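Local structure of putative oxidoreductase (Thermus thermophilus, 2ISM) at residues A208-S219 and P270-L280; S312-V320 and V330-G339. The protein is a putative oxidoreductase with a beta-propeller fold, belonging to the glucose/sorbosone dehydrogenase family and modelled with bound calcium. All coordinates share one frame; numbering follows the deposited sequence.

How the contacts relate
Following the chain of this beta propeller from its N terminus, contact 1 comes first: residues 208-219, the first two strands of one four-stranded antiparallel sheet, meet residues 270-280, the opening hairpin of the next sheet along the chain, and so close a loop of 50 residues. Contact 2 opens only after contact 1 has closed; it joins residues 312-320 to 330-339, closing a loop of 9 residues within a single hairpin of the sheet that pairs the chain's first strand, 23-27, with its last, 348-351. The two loops therefore lie in series, neither nested nor crossed. They nevertheless touch, since N272 of contact 1 lies against R318, E319 and V320 of contact 2, so that three successive sheets are tied together.

Contact 1: residues A208-S219 and P270-L280; sequences AWHPKTGELFSS and PGNLAFFRGDL
The ring of F275 meets H210 with a face and F217 with an edge where two neighbouring sheets of the beta propeller pack face to face through side chains. It turns its edge toward the face of F217, a T-shaped pair with planes at 76° and centroids 5.0 Å apart; F275 CZ comes closest, 3.4 Å from F217 CD2. One face of F275 receives H210 CA in a CH-pi contact, 3.8 Å from the ring centroid, and the other is covered by CD1 of L280 from its own hairpin. The imidazole of H210 lies oblique to the phenyl ring, and its CG, anti to the backbone N (chi1 -168°), brings CD2 beside F275 CE1. K212 N donates to ND1 of this imidazole, which also stacks on W302. P211 crosses F275 at about a right angle, with P211 CD 3.7 Å from F275 CG.

Further along, L273 reaches between A208 and S219. Its CD1 lies 3.4 Å from A208 CB, tighter than usual van der Waals contact, while CG rests on S219 CB. The hydroxyl of S219, placed between its backbone N and carbonyl carbon (chi1 60°), donates to the backbone of the facing strand: S219 OG lies 2.7 Å from G271 O, nearly in line with the carbonyl bond.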
loop_
_atom_site.group_PDB
_atom_site.type_symbol
_atom_site.label_atom_id
_atom_site.label_comp_id
_atom_site.label_asym_id
_atom_site.label_seq_id
_atom_site.Cartn_x
_atom_site.Cartn_y
_atom_site.Cartn_z
ATOM N N ALA B 208 2.960 9.392 14.176
ATOM C CA ALA B 208 2.229 8.515 13.271
ATOM C C ALA B 208 1.304 7.596 14.062
ATOM O O ALA B 208 1.672 7.101 15.125
ATOM C CB ALA B 208 3.204 7.698 12.441
ATOM N N TRP B 209 0.100 7.378 13.546
ATOM C CA TRP B 209 -0.868 6.512 14.217
ATOM C C TRP B 209 -1.085 5.204 13.461
ATOM O O TRP B 209 -1.263 5.199 12.244
ATOM C CB TRP B 209 -2.202 7.248 14.377
ATOM C CG TRP B 209 -2.187 8.305 15.449
ATOM C CD1 TRP B 209 -2.469 8.133 16.776
ATOM C CD2 TRP B 209 -1.845 9.688 15.286
ATOM N NE1 TRP B 209 -2.325 9.326 17.449
ATOM C CE2 TRP B 209 -1.942 10.293 16.560
ATOM C CE3 TRP B 209 -1.467 10.472 14.189
ATOM C CZ2 TRP B 209 -1.674 11.652 16.766
ATOM C CZ3 TRP B 209 -1.199 11.825 14.394
ATOM C CH2 TRP B 209 -1.306 12.399 15.675
ATOM N N HIS B 210 -1.057 4.093 14.190
ATOM C CA HIS B 210 -1.262 2.780 13.586
ATOM C C HIS B 210 -2.711 2.742 13.091
ATOM O O HIS B 210 -3.649 2.948 13.864
ATOM C CB HIS B 210 -1.013 1.685 14.629
ATOM C CG HIS B 210 -0.910 0.310 14.049
ATOM N ND1 HIS B 210 -1.990 -0.357 13.515
ATOM C CD2 HIS B 210 0.151 -0.522 13.914
ATOM C CE1 HIS B 210 -1.600 -1.541 13.074
ATOM N NE2 HIS B 210 -0.306 -1.664 13.304
ATOM N N PRO B 211 -2.909 2.470 11.792
ATOM C CA PRO B 211 -4.249 2.419 11.196
ATOM C C PRO B 211 -5.254 1.456 11.830
ATOM O O PRO B 211 -6.458 1.719 11.827
ATOM C CB PRO B 211 -3.958 2.083 9.732
ATOM C CG PRO B 211 -2.725 1.238 9.828
ATOM C CD PRO B 211 -1.892 2.006 10.832
ATOM N N LYS B 212 -4.766 0.354 12.384
ATOM C CA LYS B 212 -5.647 -0.637 12.989
ATOM C C LYS B 212 -5.966 -0.374 14.459
ATOM O O LYS B 212 -7.125 -0.427 14.871
ATOM C CB LYS B 212 -5.028 -2.034 12.858
ATOM C CG LYS B 212 -4.617 -2.401 11.440
ATOM C CD LYS B 212 -5.826 -2.647 10.548
ATOM C CE LYS B 212 -5.675 -1.943 9.207
ATOM N NZ LYS B 212 -6.772 -2.297 8.260
ATOM N N THR B 213 -4.933 -0.084 15.243
ATOM C CA THR B 213 -5.095 0.127 16.676
ATOM C C THR B 213 -5.314 1.565 17.134
ATOM O O THR B 213 -5.875 1.796 18.206
ATOM C CB THR B 213 -3.878 -0.414 17.430
ATOM O OG1 THR B 213 -2.726 0.370 17.087
ATOM C CG2 THR B 213 -3.625 -1.873 17.051
ATOM N N GLY B 214 -4.861 2.528 16.341
ATOM C CA GLY B 214 -5.019 3.920 16.728
ATOM C C GLY B 214 -3.911 4.356 17.669
ATOM O O GLY B 214 -3.909 5.481 18.170
ATOM N N GLU B 215 -2.962 3.457 17.916
ATOM C CA GLU B 215 -1.833 3.749 18.798
ATOM C C GLU B 215 -0.899 4.778 18.168
ATOM O O GLU B 215 -0.673 4.761 16.958
ATOM C CB GLU B 215 -1.039 2.473 19.074
ATOM C CG GLU B 215 -1.748 1.454 19.946
ATOM C CD GLU B 215 -1.015 0.128 19.966
ATOM O OE1 GLU B 215 -0.944 -0.516 18.899
ATOM O OE2 GLU B 215 -0.506 -0.261 21.038
ATOM N N LEU B 216 -0.346 5.658 19.001
ATOM C CA LEU B 216 0.569 6.694 18.531
ATOM C C LEU B 216 2.025 6.251 18.605
ATOM O O LEU B 216 2.475 5.723 19.617
ATOM C CB LEU B 216 0.398 7.972 19.355
ATOM C CG LEU B 216 1.424 9.083 19.089
ATOM C CD1 LEU B 216 1.314 9.541 17.641
ATOM C CD2 LEU B 216 1.185 10.248 20.041
ATOM N N PHE B 217 2.748 6.461 17.513
ATOM C CA PHE B 217 4.158 6.118 17.431
ATOM C C PHE B 217 4.910 7.408 17.154
ATOM O O PHE B 217 4.412 8.276 16.439
ATOM C CB PHE B 217 4.403 5.130 16.292
ATOM C CG PHE B 217 3.881 3.756 16.568
ATOM C CD1 PHE B 217 4.752 2.723 16.897
ATOM C CD2 PHE B 217 2.517 3.498 16.524
ATOM C CE1 PHE B 217 4.269 1.444 17.179
ATOM C CE2 PHE B 217 2.023 2.224 16.804
ATOM C CZ PHE B 217 2.903 1.196 17.133
ATOM N N SER B 218 6.105 7.527 17.718
ATOM C CA SER B 218 6.906 8.726 17.531
ATOM C C SER B 218 8.368 8.368 17.294
ATOM O O SER B 218 8.838 7.307 17.708
ATOM C CB SER B 218 6.784 9.618 18.773
ATOM O OG SER B 218 7.564 10.793 18.662
ATOM N N SER B 219 9.083 9.257 16.617
ATOM C CA SER B 219 10.496 9.045 16.351
ATOM C C SER B 219 11.240 10.201 16.986
ATOM O O SER B 219 10.696 11.301 17.102
ATOM C CB SER B 219 10.767 9.032 14.845
ATOM O OG SER B 219 10.395 10.264 14.253
ATOM N N PRO B 270 16.330 10.247 12.930
ATOM C CA PRO B 270 15.082 10.203 12.169
ATOM C C PRO B 270 14.338 11.502 11.921
ATOM O O PRO B 270 14.412 12.452 12.698
ATOM C CB PRO B 270 14.234 9.252 13.000
ATOM C CG PRO B 270 14.568 9.711 14.389
ATOM C CD PRO B 270 16.091 9.921 14.344
ATOM N N GLY B 271 13.618 11.513 10.807
ATOM C CA GLY B 271 12.776 12.634 10.473
ATOM C C GLY B 271 11.419 12.133 10.942
ATOM O O GLY B 271 11.305 11.563 12.035
ATOM N N ASN B 272 10.390 12.295 10.124
ATOM C CA ASN B 272 9.068 11.832 10.517
ATOM C C ASN B 272 8.948 10.342 10.201
ATOM O O ASN B 272 9.876 9.732 9.673
ATOM C CB ASN B 272 7.993 12.616 9.757
ATOM C CG ASN B 272 6.645 12.598 10.464
ATOM O OD1 ASN B 272 6.508 12.033 11.544
ATOM N ND2 ASN B 272 5.644 13.222 9.851
ATOM N N LEU B 273 7.818 9.747 10.561
ATOM C CA LEU B 273 7.579 8.337 10.265
ATOM C C LEU B 273 6.119 8.197 9.866
ATOM O O LEU B 273 5.306 9.067 10.175
ATOM C CB LEU B 273 7.895 7.437 11.470
ATOM C CG LEU B 273 7.601 7.816 12.927
ATOM C CD1 LEU B 273 6.382 8.702 13.055
ATOM C CD2 LEU B 273 7.437 6.528 13.724
ATOM N N ALA B 274 5.784 7.117 9.170
ATOM C CA ALA B 274 4.406 6.919 8.741
ATOM C C ALA B 274 4.096 5.460 8.465
ATOM O O ALA B 274 4.975 4.692 8.074
ATOM C CB ALA B 274 4.132 7.745 7.488
ATOM N N PHE B 275 2.838 5.085 8.674
ATOM C CA PHE B 275 2.399 3.722 8.408
ATOM C C PHE B 275 1.990 3.668 6.943
ATOM O O PHE B 275 1.214 4.496 6.466
ATOM C CB PHE B 275 1.240 3.350 9.334
ATOM C CG PHE B 275 1.684 2.988 10.726
ATOM C CD1 PHE B 275 2.168 1.712 11.004
ATOM C CD2 PHE B 275 1.660 3.931 11.746
ATOM C CE1 PHE B 275 2.624 1.383 12.280
ATOM C CE2 PHE B 275 2.114 3.613 13.027
ATOM C CZ PHE B 275 2.597 2.337 13.294
ATOM N N PHE B 276 2.539 2.694 6.230
ATOM C CA PHE B 276 2.294 2.540 4.804
ATOM C C PHE B 276 2.357 1.055 4.462
ATOM O O PHE B 276 3.372 0.400 4.695
ATOM C CB PHE B 276 3.378 3.321 4.044
ATOM C CG PHE B 276 3.251 3.276 2.547
ATOM C CD1 PHE B 276 2.184 3.892 1.902
ATOM C CD2 PHE B 276 4.241 2.668 1.777
ATOM C CE1 PHE B 276 2.104 3.906 0.507
ATOM C CE2 PHE B 276 4.173 2.676 0.384
ATOM C CZ PHE B 276 3.102 3.298 -0.252
ATOM N N ARG B 277 1.260 0.528 3.932
ATOM C CA ARG B 277 1.176 -0.878 3.547
ATOM C C ARG B 277 1.492 -1.872 4.663
ATOM O O ARG B 277 2.206 -2.855 4.453
ATOM C CB ARG B 277 2.080 -1.132 2.336
ATOM C CG ARG B 277 1.659 -0.293 1.137
ATOM C CD ARG B 277 2.499 -0.548 -0.095
ATOM N NE ARG B 277 2.074 0.308 -1.199
ATOM C CZ ARG B 277 2.648 0.323 -2.396
ATOM N NH1 ARG B 277 3.674 -0.479 -2.649
ATOM N NH2 ARG B 277 2.203 1.144 -3.338
ATOM N N GLY B 278 0.951 -1.609 5.849
ATOM C CA GLY B 278 1.155 -2.498 6.977
ATOM C C GLY B 278 2.501 -2.409 7.668
ATOM O O GLY B 278 2.735 -3.106 8.655
ATOM N N ASP B 279 3.389 -1.563 7.160
ATOM C CA ASP B 279 4.707 -1.412 7.763
ATOM C C ASP B 279 4.924 0.018 8.245
ATOM O O ASP B 279 4.217 0.936 7.832
ATOM C CB ASP B 279 5.799 -1.784 6.755
ATOM C CG ASP B 279 5.694 -3.223 6.288
ATOM O OD1 ASP B 279 5.646 -4.129 7.148
ATOM O OD2 ASP B 279 5.663 -3.448 5.059
ATOM N N LEU B 280 5.903 0.195 9.122
ATOM C CA LEU B 280 6.217 1.514 9.655
ATOM C C LEU B 280 7.462 2.035 8.952
ATOM O O LEU B 280 8.534 1.441 9.062
ATOM C CB LEU B 280 6.462 1.425 11.165
ATOM C CG LEU B 280 6.751 2.721 11.929
ATOM C CD1 LEU B 280 5.735 3.790 11.548
ATOM C CD2 LEU B 280 6.711 2.445 13.431
HETATM O O HOH W 1 1.069 -3.650 11.679
#

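Contact 2: residues S312-V320 and V330-G339; sequences SGFGRLREV and VTTSNRDGRG
R316 reaches from the mouth of a beta hairpin, strands 317-322 and 328-332 of a propeller sheet, into the loop that follows the second strand. Its CB lies 4.2 Å from S333 CB, and CD passes G339 CA at 3.7 Å. There the chain bends (chi3 61°), which swings the guanidinium side-on to D336, with the guanidinium and carboxylate planes 67° apart. NE and NH2 both donate to D336 OD2 on its syn side, the NH2 bond being 2.9 Å. CB of R338 sits centrally over one face of the guanidinium, and NH1 donates to a water that in turn donates to R338 O.

R318 brings a second positive charge to the same oxygen: its NH2 meets D336 OD2 on the anti side at 3.1 Å, while its NE donates to S333 OG. With the hydroxyl of S333 also donating, OD2 accepts four bonds, an environment that would be expected to stabilise the carboxylate's negative charge.

Between the strands, the register slips by one residue from the L317-T332 pair to the V320-V330 pair, a beta bulge. Within it T331 O accepts from R318 N, and the next amide turns to the threonine's side chain, with E319 N 3.0 Å from T331 OG1, a hydroxyl also bonded to P33 O.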
loop_
_atom_site.group_PDB
_atom_site.type_symbol
_atom_site.label_atom_id
_atom_site.label_comp_id
_atom_site.label_asym_id
_atom_site.label_seq_id
_atom_site.Cartn_x
_atom_site.Cartn_y
_atom_site.Cartn_z
ATOM N N SER B 312 16.944 4.842 -1.051
ATOM C CA SER B 312 18.299 5.326 -0.810
ATOM C C SER B 312 18.844 5.949 -2.084
ATOM O O SER B 312 18.371 5.645 -3.177
ATOM C CB SER B 312 19.209 4.179 -0.366
ATOM O OG SER B 312 19.307 3.193 -1.374
ATOM N N GLY B 313 19.836 6.822 -1.936
ATOM C CA GLY B 313 20.429 7.477 -3.087
ATOM C C GLY B 313 19.860 8.856 -3.360
ATOM O O GLY B 313 20.111 9.435 -4.418
ATOM N N PHE B 314 19.100 9.394 -2.410
ATOM C CA PHE B 314 18.491 10.714 -2.580
ATOM C C PHE B 314 18.929 11.728 -1.527
ATOM O O PHE B 314 18.441 12.858 -1.502
ATOM C CB PHE B 314 16.967 10.580 -2.553
ATOM C CG PHE B 314 16.407 9.857 -3.740
ATOM C CD1 PHE B 314 15.954 10.565 -4.848
ATOM C CD2 PHE B 314 16.374 8.466 -3.771
ATOM C CE1 PHE B 314 15.473 9.899 -5.976
ATOM C CE2 PHE B 314 15.895 7.788 -4.894
ATOM C CZ PHE B 314 15.446 8.506 -5.998
ATOM N N GLY B 315 19.852 11.322 -0.661
ATOM C CA GLY B 315 20.325 12.216 0.378
ATOM C C GLY B 315 19.495 12.124 1.646
ATOM O O GLY B 315 18.782 11.141 1.872
ATOM N N ARG B 316 19.586 13.160 2.473
ATOM C CA ARG B 316 18.864 13.220 3.740
ATOM C C ARG B 316 17.351 13.277 3.526
ATOM O O ARG B 316 16.863 14.032 2.689
ATOM C CB ARG B 316 19.326 14.453 4.526
ATOM C CG ARG B 316 20.814 14.453 4.852
ATOM C CD ARG B 316 21.296 15.839 5.263
ATOM N NE ARG B 316 20.624 16.351 6.456
ATOM C CZ ARG B 316 20.891 15.956 7.698
ATOM N NH1 ARG B 316 21.821 15.035 7.921
ATOM N NH2 ARG B 316 20.233 16.490 8.718
ATOM N N LEU B 317 16.612 12.470 4.281
ATOM C CA LEU B 317 15.154 12.448 4.165
ATOM C C LEU B 317 14.398 12.822 5.438
ATOM O O LEU B 317 14.544 12.159 6.464
ATOM C CB LEU B 317 14.664 11.025 3.876
ATOM C CG LEU B 317 15.301 10.339 2.653
ATOM C CD1 LEU B 317 14.618 9.002 2.402
ATOM C CD2 LEU B 317 15.171 11.234 1.424
ATOM N N ARG B 318 13.590 13.879 5.373
ATOM C CA ARG B 318 12.856 14.335 6.552
ATOM C C ARG B 318 11.357 14.158 6.798
ATOM O O ARG B 318 10.951 13.708 7.871
ATOM C CB ARG B 318 13.067 15.855 6.557
ATOM C CG ARG B 318 12.670 16.533 7.861
ATOM C CD ARG B 318 13.033 18.016 7.851
ATOM N NE ARG B 318 14.462 18.267 8.054
ATOM C CZ ARG B 318 15.073 18.223 9.236
ATOM N NH1 ARG B 318 14.386 17.932 10.329
ATOM N NH2 ARG B 318 16.371 18.493 9.329
ATOM N N GLU B 319 10.538 14.509 5.811
ATOM C CA GLU B 319 9.090 14.379 5.948
ATOM C C GLU B 319 8.704 13.083 5.236
ATOM O O GLU B 319 9.368 12.655 4.293
ATOM C CB GLU B 319 8.325 15.555 5.317
ATOM C CG GLU B 319 6.818 15.312 5.100
ATOM C CD GLU B 319 6.018 15.238 6.395
ATOM O OE1 GLU B 319 6.352 14.402 7.258
ATOM O OE2 GLU B 319 5.045 16.015 6.546
ATOM N N VAL B 320 7.637 12.453 5.712
ATOM C CA VAL B 320 7.116 11.234 5.108
ATOM C C VAL B 320 5.653 11.106 5.515
ATOM O O VAL B 320 5.327 11.034 6.700
ATOM C CB VAL B 320 7.920 9.967 5.538
ATOM C CG1 VAL B 320 8.064 9.909 7.041
ATOM C CG2 VAL B 320 7.222 8.713 5.025
ATOM N N VAL B 330 7.681 11.729 0.388
ATOM C CA VAL B 330 8.864 11.950 1.203
ATOM C C VAL B 330 9.560 13.224 0.736
ATOM O O VAL B 330 9.479 13.577 -0.440
ATOM C CB VAL B 330 9.843 10.760 1.077
ATOM C CG1 VAL B 330 11.113 11.042 1.853
ATOM C CG2 VAL B 330 9.178 9.485 1.599
ATOM N N THR B 331 10.214 13.928 1.655
ATOM C CA THR B 331 10.937 15.142 1.283
ATOM C C THR B 331 12.408 14.987 1.642
ATOM O O THR B 331 12.759 14.232 2.550
ATOM C CB THR B 331 10.390 16.399 1.998
ATOM O OG1 THR B 331 10.693 16.333 3.400
ATOM C CG2 THR B 331 8.885 16.511 1.798
ATOM N N THR B 332 13.270 15.695 0.918
ATOM C CA THR B 332 14.701 15.632 1.174
ATOM C C THR B 332 15.112 16.832 2.025
ATOM O O THR B 332 14.435 17.867 2.041
ATOM C CB THR B 332 15.508 15.616 -0.135
ATOM O OG1 THR B 332 15.253 16.815 -0.868
ATOM C CG2 THR B 332 15.105 14.423 -0.994
ATOM N N SER B 333 16.222 16.688 2.739
ATOM C CA SER B 333 16.687 17.745 3.626
ATOM C C SER B 333 18.114 18.210 3.386
ATOM O O SER B 333 18.706 18.893 4.226
ATOM C CB SER B 333 16.380 17.343 5.070
ATOM O OG SER B 333 16.519 18.431 5.960
ATOM N N ASN B 334 18.654 17.836 2.232
ATOM C CA ASN B 334 20.020 18.182 1.851
ATOM C C ASN B 334 20.506 19.611 2.027
ATOM O O ASN B 334 21.712 19.857 2.090
ATOM C CB ASN B 334 20.244 17.738 0.408
ATOM C CG ASN B 334 19.929 16.276 0.209
ATOM O OD1 ASN B 334 19.225 15.894 -0.728
ATOM N ND2 ASN B 334 20.451 15.445 1.097
ATOM N N ARG B 335 19.573 20.551 2.114
ATOM C CA ARG B 335 19.938 21.953 2.268
ATOM C C ARG B 335 19.763 22.482 3.691
ATOM O O ARG B 335 19.757 23.694 3.903
ATOM C CB ARG B 335 19.120 22.801 1.288
ATOM C CG ARG B 335 19.331 22.413 -0.170
ATOM C CD ARG B 335 18.418 23.190 -1.109
ATOM N NE ARG B 335 18.657 24.631 -1.050
ATOM C CZ ARG B 335 17.927 25.534 -1.697
ATOM N NH1 ARG B 335 16.910 25.145 -2.455
ATOM N NH2 ARG B 335 18.209 26.827 -1.582
ATOM N N ASP B 336 19.642 21.588 4.669
ATOM C CA ASP B 336 19.454 22.025 6.051
ATOM C C ASP B 336 20.748 22.365 6.787
ATOM O O ASP B 336 20.732 22.608 7.993
ATOM C CB ASP B 336 18.664 20.981 6.855
ATOM C CG ASP B 336 19.410 19.669 7.025
ATOM O OD1 ASP B 336 20.638 19.626 6.784
ATOM O OD2 ASP B 336 18.763 18.675 7.421
ATOM N N GLY B 337 21.862 22.383 6.061
ATOM C CA GLY B 337 23.135 22.711 6.672
ATOM C C GLY B 337 23.951 21.517 7.134
ATOM O O GLY B 337 25.086 21.676 7.579
ATOM N N ARG B 338 23.384 20.320 7.026
ATOM C CA ARG B 338 24.077 19.114 7.451
ATOM C C ARG B 338 24.215 18.107 6.310
ATOM O O ARG B 338 24.459 16.923 6.543
ATOM C CB ARG B 338 23.324 18.471 8.617
ATOM C CG ARG B 338 23.287 19.300 9.901
ATOM C CD ARG B 338 22.150 18.816 10.788
ATOM N NE ARG B 338 22.316 19.121 12.209
ATOM C CZ ARG B 338 22.230 20.332 12.749
ATOM N NH1 ARG B 338 21.981 21.395 11.996
ATOM N NH2 ARG B 338 22.377 20.475 14.060
ATOM N N GLY B 339 24.062 18.575 5.078
ATOM C CA GLY B 339 24.173 17.670 3.953
ATOM C C GLY B 339 24.942 18.226 2.772
ATOM O O GLY B 339 25.608 19.259 2.868
HETATM O O HOH W 2 23.988 13.914 6.277
#